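Local coordinates for protein prephenate dehydrogenase (Aquifex aeolicus, PDB 2G5C) that probably catalyses the NAD-dependent oxidative decarboxylation of prephenate to 4-hydroxyphenylpyruvate, a step of tyrosine biosynthesis, at residues Val141-Thr146 with Val168-Pro173; Asn134-Lys139 with Glu162-Val167; Glu77-Leu82 with Glu107-Lys112; Asn253-Leu258 with Glu265-Tyr270. All blocks are in the same frame, centred on the assembly; numbering follows the deposited sequence.

Interaction 1. Residues Val141-Thr146 with Val168-Pro173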
# COMPACT_ATOMS: atom_id res chain seq x y z
N VAL A 141 1.41 13.05 -18.22
CA VAL A 141 0.12 13.46 -18.75
C VAL A 141 -0.18 12.60 -19.97
O VAL A 141 0.56 12.63 -20.96
CB VAL A 141 0.09 14.94 -19.15
CG1 VAL A 141 -1.25 15.27 -19.80
CG2 VAL A 141 0.30 15.82 -17.93
N ILE A 142 -1.26 11.84 -19.89
CA ILE A 142 -1.65 10.96 -20.98
C ILE A 142 -2.74 11.56 -21.85
O ILE A 142 -3.85 11.82 -21.38
CB ILE A 142 -2.17 9.61 -20.45
CG1 ILE A 142 -1.24 9.08 -19.35
CG2 ILE A 142 -2.26 8.61 -21.59
CD1 ILE A 142 0.16 8.79 -19.80
N LEU A 143 -2.42 11.79 -23.12
CA LEU A 143 -3.40 12.31 -24.06
C LEU A 143 -3.80 11.11 -24.90
O LEU A 143 -2.95 10.28 -25.24
CB LEU A 143 -2.79 13.41 -24.94
CG LEU A 143 -2.30 14.65 -24.18
CD1 LEU A 143 -2.02 15.78 -25.17
CD2 LEU A 143 -3.36 15.09 -23.17
N THR A 144 -5.08 11.00 -25.20
CA THR A 144 -5.57 9.87 -25.98
C THR A 144 -6.16 10.29 -27.32
O THR A 144 -7.38 10.32 -27.50
CB THR A 144 -6.63 9.07 -25.18
OG1 THR A 144 -7.75 9.91 -24.88
CG2 THR A 144 -6.03 8.56 -23.88
N PRO A 145 -5.29 10.62 -28.28
CA PRO A 145 -5.78 11.03 -29.60
C PRO A 145 -6.28 9.83 -30.39
O PRO A 145 -5.86 8.69 -30.15
CB PRO A 145 -4.56 11.68 -30.23
CG PRO A 145 -3.44 10.85 -29.68
CD PRO A 145 -3.82 10.73 -28.21
N THR A 146 -7.20 10.08 -31.31
CA THR A 146 -7.75 9.04 -32.17
C THR A 146 -7.53 9.48 -33.61
O THR A 146 -6.75 10.40 -33.87
CB THR A 146 -9.26 8.87 -31.94
OG1 THR A 146 -9.95 10.05 -32.39
CG2 THR A 146 -9.56 8.63 -30.47
N VAL A 168 4.20 14.74 -21.43
CA VAL A 168 3.21 14.10 -22.28
C VAL A 168 3.64 12.88 -23.09
O VAL A 168 4.76 12.80 -23.60
CB VAL A 168 2.60 15.13 -23.25
CG1 VAL A 168 1.48 14.51 -24.07
CG2 VAL A 168 2.10 16.33 -22.47
N GLU A 169 2.71 11.93 -23.20
CA GLU A 169 2.89 10.70 -23.96
C GLU A 169 1.50 10.33 -24.46
O GLU A 169 0.50 10.73 -23.86
CB GLU A 169 3.48 9.59 -23.08
CG GLU A 169 2.71 9.30 -21.81
CD GLU A 169 3.38 8.25 -20.94
OE1 GLU A 169 3.45 7.08 -21.37
OE2 GLU A 169 3.84 8.60 -19.83
N TYR A 170 1.43 9.58 -25.56
CA TYR A 170 0.14 9.21 -26.12
C TYR A 170 -0.24 7.74 -25.96
O TYR A 170 0.61 6.86 -26.00
CB TYR A 170 0.08 9.56 -27.62
CG TYR A 170 0.41 11.00 -27.96
CD1 TYR A 170 0.09 12.04 -27.08
CD2 TYR A 170 1.01 11.33 -29.17
CE1 TYR A 170 0.35 13.36 -27.40
CE2 TYR A 170 1.28 12.65 -29.51
CZ TYR A 170 0.94 13.66 -28.62
OH TYR A 170 1.20 14.97 -28.94
N MSE A 171 -1.54 7.50 -25.80
CA MSE A 171 -2.09 6.16 -25.66
C MSE A 171 -3.47 6.17 -26.28
O MSE A 171 -4.15 7.19 -26.25
CB MSE A 171 -2.25 5.78 -24.18
CG MSE A 171 -0.97 5.56 -23.41
SE MSE A 171 -1.40 4.88 -21.64
CE MSE A 171 -2.08 3.16 -22.12
N SER A 172 -3.90 5.05 -26.85
CA SER A 172 -5.23 5.00 -27.41
C SER A 172 -6.19 5.01 -26.23
O SER A 172 -5.80 4.66 -25.11
CB SER A 172 -5.44 3.72 -28.22
OG SER A 172 -5.49 2.59 -27.37
N PRO A 173 -7.44 5.44 -26.44
CA PRO A 173 -8.42 5.48 -25.36
C PRO A 173 -8.56 4.12 -24.65
O PRO A 173 -8.68 4.06 -23.43
CB PRO A 173 -9.70 5.89 -26.07
CG PRO A 173 -9.18 6.85 -27.09
CD PRO A 173 -7.95 6.14 -27.63
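Glu169 bonds through its backbone to both chain neighbours of Ile142, its partner in the parallel pair. Its N donates to Val141 O at 3.2 Å, and its O accepts from Leu143 N at 3.2 Å. Met171 N binds Leu143 O. On one face of the sheet, CG of Glu169 sits between backbone N and carbonyl carbon (chi1 54°). There it lies 3.3 Å from Ile142 CD1, a methyl that also meets the carboxylate carbon. An alanine at Glu169 would probably leave Ile142 CD1 without this cover and open a gap. Ile142 CG2 rests on Met171 (selenomethionine), 3.8 Å from CG. On the other face Leu143 CB lies 3.8 Å from Tyr170 CD1, and Pro145 CG covers one face of the tyrosine ring. Past the strands, Pro173 CG meets Thr144 CB and Thr146 CG2. Ser172 N-caps the next helix through Leu175 N. The pair closes the beta-alpha-beta unit 140-143, 151-163, 167-170. Trp161 of helix 151-163 packs on Val141 and Leu143, His176 of helix 173-201 on Ile142, and Tyr211 of the second subunit on Glu169. Strand 114-120 flanks 140-143 on the far side (Thr144 to Gly116), and 167-170 is outermost in this chain.

Interaction 2. Residues Asn134-Lys139 with Glu162-Val167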
# COMPACT_ATOMS: atom_id res chain seq x y z
N ASN A 134 1.70 23.63 -8.83
CA ASN A 134 2.85 22.83 -9.27
C ASN A 134 2.47 21.37 -9.34
O ASN A 134 3.31 20.51 -9.60
CB ASN A 134 4.01 22.99 -8.29
CG ASN A 134 3.68 22.43 -6.92
OD1 ASN A 134 2.78 22.91 -6.23
ND2 ASN A 134 4.41 21.40 -6.51
N LEU A 135 1.19 21.09 -9.10
CA LEU A 135 0.67 19.73 -9.11
C LEU A 135 1.12 18.87 -10.29
O LEU A 135 1.25 17.66 -10.17
CB LEU A 135 -0.86 19.77 -9.08
CG LEU A 135 -1.54 18.40 -9.02
CD1 LEU A 135 -1.24 17.74 -7.67
CD2 LEU A 135 -3.04 18.56 -9.20
N TYR A 136 1.38 19.50 -11.44
CA TYR A 136 1.78 18.76 -12.63
C TYR A 136 3.28 18.74 -12.91
O TYR A 136 3.74 17.97 -13.75
CB TYR A 136 1.04 19.34 -13.84
CG TYR A 136 -0.45 19.49 -13.61
CD1 TYR A 136 -1.30 18.38 -13.59
CD2 TYR A 136 -1.01 20.75 -13.38
CE1 TYR A 136 -2.66 18.52 -13.36
CE2 TYR A 136 -2.37 20.90 -13.14
CZ TYR A 136 -3.20 19.78 -13.13
OH TYR A 136 -4.55 19.92 -12.91
N GLU A 137 4.04 19.58 -12.21
CA GLU A 137 5.49 19.66 -12.41
C GLU A 137 6.18 18.30 -12.44
O GLU A 137 6.30 17.64 -11.41
CB GLU A 137 6.12 20.53 -11.32
CG GLU A 137 5.63 21.97 -11.31
CD GLU A 137 6.05 22.75 -12.54
OE1 GLU A 137 5.71 22.31 -13.66
OE2 GLU A 137 6.71 23.80 -12.39
N GLY A 138 6.64 17.90 -13.62
CA GLY A 138 7.33 16.63 -13.75
C GLY A 138 6.42 15.42 -13.87
O GLY A 138 6.85 14.35 -14.29
N LYS A 139 5.15 15.59 -13.51
CA LYS A 139 4.18 14.50 -13.59
C LYS A 139 3.89 14.09 -15.03
O LYS A 139 4.14 14.85 -15.96
CB LYS A 139 2.88 14.91 -12.90
CG LYS A 139 2.70 14.38 -11.48
CD LYS A 139 3.70 14.98 -10.50
CE LYS A 139 3.39 14.51 -9.08
NZ LYS A 139 4.22 15.19 -8.06
N GLU A 162 2.79 20.72 -21.13
CA GLU A 162 4.24 20.82 -20.97
C GLU A 162 4.60 22.16 -20.33
O GLU A 162 5.58 22.25 -19.59
CB GLU A 162 4.93 20.69 -22.33
CG GLU A 162 4.59 19.41 -23.07
CD GLU A 162 5.37 19.25 -24.37
OE1 GLU A 162 5.22 20.10 -25.27
OE2 GLU A 162 6.12 18.27 -24.49
N ASP A 163 3.81 23.19 -20.62
CA ASP A 163 4.05 24.51 -20.06
C ASP A 163 3.81 24.55 -18.56
O ASP A 163 4.28 25.44 -17.87
CB ASP A 163 3.18 25.56 -20.76
CG ASP A 163 3.70 25.94 -22.13
OD1 ASP A 163 4.86 26.42 -22.20
OD2 ASP A 163 2.97 25.77 -23.13
N VAL A 164 3.06 23.57 -18.06
CA VAL A 164 2.80 23.49 -16.64
C VAL A 164 3.61 22.34 -16.04
O VAL A 164 3.22 21.74 -15.04
CB VAL A 164 1.29 23.29 -16.35
CG1 VAL A 164 0.50 24.47 -16.90
CG2 VAL A 164 0.81 21.99 -16.96
N GLY A 165 4.73 22.03 -16.69
CA GLY A 165 5.62 20.98 -16.21
C GLY A 165 5.28 19.54 -16.56
O GLY A 165 6.05 18.64 -16.23
N GLY A 166 4.15 19.32 -17.21
CA GLY A 166 3.76 17.96 -17.56
C GLY A 166 4.65 17.27 -18.58
O GLY A 166 5.27 17.92 -19.42
N VAL A 167 4.70 15.94 -18.49
CA VAL A 167 5.48 15.11 -19.41
C VAL A 167 4.47 14.29 -20.21
O VAL A 167 3.96 13.28 -19.73
CB VAL A 167 6.43 14.16 -18.64
CG1 VAL A 167 7.17 13.27 -19.62
CG2 VAL A 167 7.41 14.98 -17.82
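Tyr136 meets Val164 through its CB, which lies 3.5 Å from Val164 O and 4.1 Å from Val164 CG2. The ring leads away, stacks edge-to-face with Trp161, and its OH bonds Gln95. Two overlapping turns shape this loop: a type I turn from Asn134 to Glu137 and a type II turn from Tyr136 to Lys139. At Glu137 the chain bends at chi2 (-66°), which turns CD back toward segment 162-167. OE1 comes too near Gly165 CA, and its place is doubtful. OE2 forms a long, weak ion pair with Arg22. Gly138 N donates to Gly165 O at 2.8 Å, from 48° above the carbonyl plane. Gly138 O touches Val167 CG2 at 3.6 Å. Lys139 O then accepts from Val167 N at 2.8 Å. Gly165 is the C-prime residue of the Schellman motif that ends helix 151-163. Its positive phi suits glycine, and a CB would be jammed against the carbonyl O of Val164. The contact is mainly backbone to backbone. One bond ties the loop to the helix end and the other to the start of strand 167-170. Gly165, with no side chain, lets the chains come close, with CA atoms of Glu137 and Gly165 4.0 Å apart.

Interaction 3. Residues Glu77-Leu82 with Glu107-Lys112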
# COMPACT_ATOMS: atom_id res chain seq x y z
N GLU A 77 -23.18 15.16 -20.20
CA GLU A 77 -24.25 16.15 -20.08
C GLU A 77 -23.76 17.56 -20.36
O GLU A 77 -24.42 18.33 -21.05
CB GLU A 77 -24.86 16.10 -18.67
CG GLU A 77 -23.83 16.23 -17.56
CD GLU A 77 -24.45 16.24 -16.17
OE1 GLU A 77 -25.05 17.27 -15.80
OE2 GLU A 77 -24.35 15.21 -15.47
N ILE A 78 -22.59 17.90 -19.82
CA ILE A 78 -22.00 19.23 -20.02
C ILE A 78 -21.57 19.44 -21.47
O ILE A 78 -21.80 20.51 -22.05
CB ILE A 78 -20.78 19.42 -19.08
CG1 ILE A 78 -21.21 19.29 -17.62
CG2 ILE A 78 -20.15 20.79 -19.31
CD1 ILE A 78 -20.07 19.40 -16.63
N ALA A 79 -20.95 18.42 -22.06
CA ALA A 79 -20.48 18.51 -23.44
C ALA A 79 -21.61 18.84 -24.40
O ALA A 79 -21.45 19.68 -25.30
CB ALA A 79 -19.81 17.19 -23.85
N LYS A 80 -22.75 18.19 -24.22
CA LYS A 80 -23.91 18.41 -25.08
C LYS A 80 -24.38 19.86 -25.02
O LYS A 80 -24.80 20.42 -26.03
CB LYS A 80 -25.05 17.47 -24.69
CG LYS A 80 -24.69 16.00 -24.79
CD LYS A 80 -25.89 15.10 -24.55
CE LYS A 80 -26.80 15.04 -25.78
NZ LYS A 80 -26.11 14.36 -26.92
N LYS A 81 -24.31 20.46 -23.84
CA LYS A 81 -24.73 21.85 -23.72
C LYS A 81 -23.67 22.74 -24.36
O LYS A 81 -24.00 23.68 -25.08
CB LYS A 81 -24.91 22.22 -22.25
CG LYS A 81 -26.00 21.43 -21.55
CD LYS A 81 -26.63 22.24 -20.43
CE LYS A 81 -27.55 21.39 -19.57
NZ LYS A 81 -26.79 20.35 -18.82
N LEU A 82 -22.41 22.42 -24.11
CA LEU A 82 -21.30 23.20 -24.67
C LEU A 82 -21.24 23.17 -26.19
O LEU A 82 -20.70 24.09 -26.81
CB LEU A 82 -19.97 22.70 -24.10
CG LEU A 82 -19.73 22.98 -22.61
CD1 LEU A 82 -18.39 22.40 -22.18
CD2 LEU A 82 -19.77 24.48 -22.37
N GLU A 107 -16.17 12.98 -28.58
CA GLU A 107 -15.83 13.38 -29.94
C GLU A 107 -17.11 13.46 -30.77
O GLU A 107 -17.26 14.34 -31.61
CB GLU A 107 -14.89 12.38 -30.61
CG GLU A 107 -13.51 12.23 -29.98
CD GLU A 107 -12.57 11.38 -30.84
OE1 GLU A 107 -13.01 10.32 -31.32
OE2 GLU A 107 -11.40 11.77 -31.02
N ASN A 108 -18.04 12.53 -30.54
CA ASN A 108 -19.29 12.51 -31.28
C ASN A 108 -20.20 13.68 -30.90
O ASN A 108 -21.11 14.02 -31.66
CB ASN A 108 -20.06 11.20 -31.04
CG ASN A 108 -19.35 9.99 -31.62
OD1 ASN A 108 -18.71 10.08 -32.67
ND2 ASN A 108 -19.47 8.86 -30.95
N ILE A 109 -19.96 14.28 -29.74
CA ILE A 109 -20.77 15.40 -29.27
C ILE A 109 -20.14 16.76 -29.52
O ILE A 109 -20.84 17.72 -29.87
CB ILE A 109 -21.06 15.28 -27.76
CG1 ILE A 109 -21.90 14.03 -27.48
CG2 ILE A 109 -21.78 16.52 -27.26
CD1 ILE A 109 -22.16 13.78 -26.01
N LEU A 110 -18.83 16.86 -29.34
CA LEU A 110 -18.13 18.13 -29.53
C LEU A 110 -17.42 18.24 -30.87
O LEU A 110 -17.04 19.34 -31.28
CB LEU A 110 -17.12 18.34 -28.40
CG LEU A 110 -17.74 18.43 -27.01
CD1 LEU A 110 -16.63 18.47 -25.97
CD2 LEU A 110 -18.63 19.67 -26.92
N GLY A 111 -17.24 17.11 -31.54
CA GLY A 111 -16.58 17.12 -32.84
C GLY A 111 -15.07 17.30 -32.78
O GLY A 111 -14.41 16.80 -31.87
N LYS A 112 -14.54 18.02 -33.76
CA LYS A 112 -13.10 18.26 -33.87
C LYS A 112 -12.55 19.07 -32.70
O LYS A 112 -11.34 19.25 -32.59
CB LYS A 112 -12.80 18.99 -35.18
CG LYS A 112 -13.26 18.25 -36.42
CD LYS A 112 -12.38 17.05 -36.73
CE LYS A 112 -10.97 17.47 -37.13
NZ LYS A 112 -10.16 16.33 -37.67
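Ala79 of helix 72-85 packs against Ile109 and Leu110 of helix 101-110. These are consecutive helices of the Rossmann-type nucleotide-binding domain. The first links strands 65-68 and 91-94, and the second links strands 91-94 and 114-120. The contact joins the middle of the first helix to the last turn of the second. Ala79 points its CB at the other helix, where it meets two branched side chains. Ile109 CG2 lies 4.0 Å from Ala79 CB, and Leu110 CG is equally near to it. The small methyl allows a close approach: the CA atoms of Ala79 and Leu110 are 6.5 Å apart. Ile109 rests one branch on the backbone at Lys80 and the other on its side chain. Its CG2 reaches Lys80 CA at 3.6 Å, while its CD1 touches Lys80 CG at 3.6 Å. The two side chains cross at about a right angle. Lys80 is bent at chi3 (78°) and again at chi4, and NZ ends 4.1 Å from Ile109 CD1. Leu110 reaches the first helix with CD2, which lies 3.3 Å from Ala79 O. The same methyl meets Leu82 CB more loosely. After Leu110 the helix stops: Gly111 N still bonds Glu107 O, but Gly111 has positive phi. One residue before Ala79, Ile78 touches the bound NAD. The contact itself is apolar, with methyl groups set against a lysine stem and the helix backbone. It has no polar pairing between the segments, so shape and burial hold these helices together here.

Interaction 4. Residues Asn253-Leu258 with Glu265-Tyr270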
# COMPACT_ATOMS: atom_id res chain seq x y z
N ASN A 253 -4.56 -17.09 -6.44
CA ASN A 253 -4.90 -18.49 -6.27
C ASN A 253 -3.71 -19.40 -6.55
O ASN A 253 -3.59 -20.47 -5.95
CB ASN A 253 -6.10 -18.86 -7.14
CG ASN A 253 -7.39 -18.28 -6.62
OD1 ASN A 253 -7.61 -18.24 -5.42
ND2 ASN A 253 -8.26 -17.84 -7.52
N HIS A 254 -2.83 -18.96 -7.44
CA HIS A 254 -1.63 -19.73 -7.76
C HIS A 254 -0.79 -19.72 -6.49
O HIS A 254 -0.25 -20.74 -6.08
CB HIS A 254 -0.88 -19.07 -8.93
CG HIS A 254 0.41 -19.75 -9.28
ND1 HIS A 254 1.57 -19.54 -8.57
CD2 HIS A 254 0.72 -20.63 -10.25
CE1 HIS A 254 2.54 -20.27 -9.09
NE2 HIS A 254 2.05 -20.94 -10.12
N LEU A 255 -0.70 -18.56 -5.85
CA LEU A 255 0.05 -18.43 -4.60
C LEU A 255 -0.59 -19.32 -3.52
O LEU A 255 0.10 -20.10 -2.85
CB LEU A 255 0.07 -16.97 -4.14
CG LEU A 255 0.81 -16.68 -2.83
CD1 LEU A 255 2.24 -17.18 -2.92
CD2 LEU A 255 0.79 -15.18 -2.55
N LYS A 256 -1.91 -19.20 -3.37
CA LYS A 256 -2.64 -19.99 -2.39
C LYS A 256 -2.34 -21.48 -2.54
O LYS A 256 -2.08 -22.17 -1.56
CB LYS A 256 -4.14 -19.76 -2.54
CG LYS A 256 -4.99 -20.58 -1.58
CD LYS A 256 -6.48 -20.33 -1.81
CE LYS A 256 -6.92 -20.76 -3.19
NZ LYS A 256 -8.34 -20.38 -3.45
N GLU A 257 -2.39 -21.96 -3.78
CA GLU A 257 -2.13 -23.37 -4.06
C GLU A 257 -0.73 -23.79 -3.65
O GLU A 257 -0.54 -24.89 -3.13
CB GLU A 257 -2.37 -23.67 -5.54
CG GLU A 257 -3.85 -23.64 -5.91
CD GLU A 257 -4.69 -24.44 -4.93
OE1 GLU A 257 -4.40 -25.64 -4.73
OE2 GLU A 257 -5.64 -23.87 -4.35
N LEU A 258 0.27 -22.94 -3.89
CA LEU A 258 1.63 -23.29 -3.50
C LEU A 258 1.68 -23.48 -1.99
O LEU A 258 2.47 -24.27 -1.47
CB LEU A 258 2.61 -22.19 -3.92
CG LEU A 258 2.77 -21.95 -5.43
CD1 LEU A 258 3.83 -20.89 -5.66
CD2 LEU A 258 3.18 -23.25 -6.12
N GLU A 265 9.96 -24.99 -2.31
CA GLU A 265 10.88 -24.39 -3.28
C GLU A 265 10.16 -23.53 -4.32
O GLU A 265 10.63 -22.45 -4.67
CB GLU A 265 11.68 -25.48 -4.00
CG GLU A 265 12.47 -25.01 -5.22
CD GLU A 265 13.54 -23.98 -4.90
OE1 GLU A 265 13.99 -23.91 -3.74
OE2 GLU A 265 13.94 -23.24 -5.83
N GLU A 266 9.00 -23.99 -4.80
CA GLU A 266 8.28 -23.21 -5.79
C GLU A 266 7.75 -21.92 -5.17
O GLU A 266 7.66 -20.89 -5.85
CB GLU A 266 7.12 -24.01 -6.39
CG GLU A 266 6.64 -23.42 -7.72
CD GLU A 266 5.59 -24.28 -8.41
OE1 GLU A 266 5.46 -25.46 -8.06
OE2 GLU A 266 4.89 -23.76 -9.31
N LEU A 267 7.42 -21.97 -3.88
CA LEU A 267 6.91 -20.78 -3.20
C LEU A 267 8.01 -19.73 -3.13
O LEU A 267 7.78 -18.56 -3.44
CB LEU A 267 6.41 -21.14 -1.80
CG LEU A 267 5.74 -20.02 -0.98
CD1 LEU A 267 4.72 -19.29 -1.83
CD2 LEU A 267 5.07 -20.61 0.26
N VAL A 268 9.21 -20.14 -2.72
CA VAL A 268 10.30 -19.18 -2.64
C VAL A 268 10.60 -18.58 -4.01
O VAL A 268 10.87 -17.39 -4.13
CB VAL A 268 11.59 -19.81 -2.02
CG1 VAL A 268 12.13 -20.93 -2.90
CG2 VAL A 268 12.65 -18.72 -1.84
N GLU A 269 10.52 -19.39 -5.07
CA GLU A 269 10.79 -18.88 -6.41
C GLU A 269 9.73 -17.86 -6.83
O GLU A 269 10.04 -16.89 -7.52
CB GLU A 269 10.83 -20.01 -7.43
CG GLU A 269 11.90 -21.04 -7.18
CD GLU A 269 11.81 -22.18 -8.17
OE1 GLU A 269 10.69 -22.71 -8.36
OE2 GLU A 269 12.85 -22.54 -8.76
N TYR A 270 8.48 -18.10 -6.44
CA TYR A 270 7.39 -17.21 -6.78
C TYR A 270 7.64 -15.85 -6.14
O TYR A 270 7.51 -14.80 -6.78
CB TYR A 270 6.08 -17.80 -6.24
CG TYR A 270 4.84 -16.95 -6.46
CD1 TYR A 270 3.93 -17.25 -7.47
CD2 TYR A 270 4.57 -15.86 -5.62
CE1 TYR A 270 2.77 -16.49 -7.64
CE2 TYR A 270 3.41 -15.10 -5.79
CZ TYR A 270 2.51 -15.43 -6.79
OH TYR A 270 1.36 -14.70 -6.92
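Tyr270 pushes its ring from helix 264-279 into the surface of helix 238-260, among His254, Leu255 and Leu258. CG stands anti to the backbone N (chi1 177°), and the ring beyond it reaches the other helix. Leu255 CD1 sits over one face, 4.1 Å from the ring centroid, as a CH-pi contact. His254 meets the CD1-CE1 rim of the ring, rim to rim, with planes at 17° and ND1 3.4 Å from Tyr270 CE1. Neither ring lies over the face of the other. Leu258 CD1 closes on the base of the tyrosine, 3.9 Å from its CB. An alanine at Tyr270 would probably open a gap between His254 and Leu255 and leave the Leu255 methyl without its ring face.

Leu258 is the main bump in return. It points at the second helix and forks over it. CD1 dips toward the backbone, 3.9 Å from Leu267 CA. CD2 lies against the flat face of the Glu266 carboxylate, 3.5 Å from CD, and the two side chains cross at about a right angle. Glu266 OE1 forms a salt bridge with Arg261. Leu267 CD1 meets Leu255 CD1 at 3.4 Å, tighter than usual for two methyls. Leu255 also packs on Ala189 and Tyr270 on Asp196, both of the second subunit.

The axes of segments 253-258 and 265-270 approach to 9.9 Å, with 147° between their directions. This is an antiparallel helical hairpin in the dimerization region, in a part of the chain predicted to form a coiled coil.

In the fold
Interaction 3 comes first along the chain. Interactions 2 and 1 follow with their segments alternating, and interaction 4 comes last. The first three share one sheet of the nucleotide-binding domain. Interaction 1 pairs its last two strands. Interaction 2, about 16 Å away centre to centre, lies where the chain enters them, and Val141 N probably bonds Val167 O. The helices of interaction 3 connect other strands of that sheet. Its centre is about 19 Å from that of interaction 1, and Thr146 OG1 probably bonds Glu107 OE2 between them. Interaction 4 is distant from the cofactor domain, about 37 to 50 Å from the other centres. Interaction 1 leads through Ser172 and Pro173 into helix 173-201.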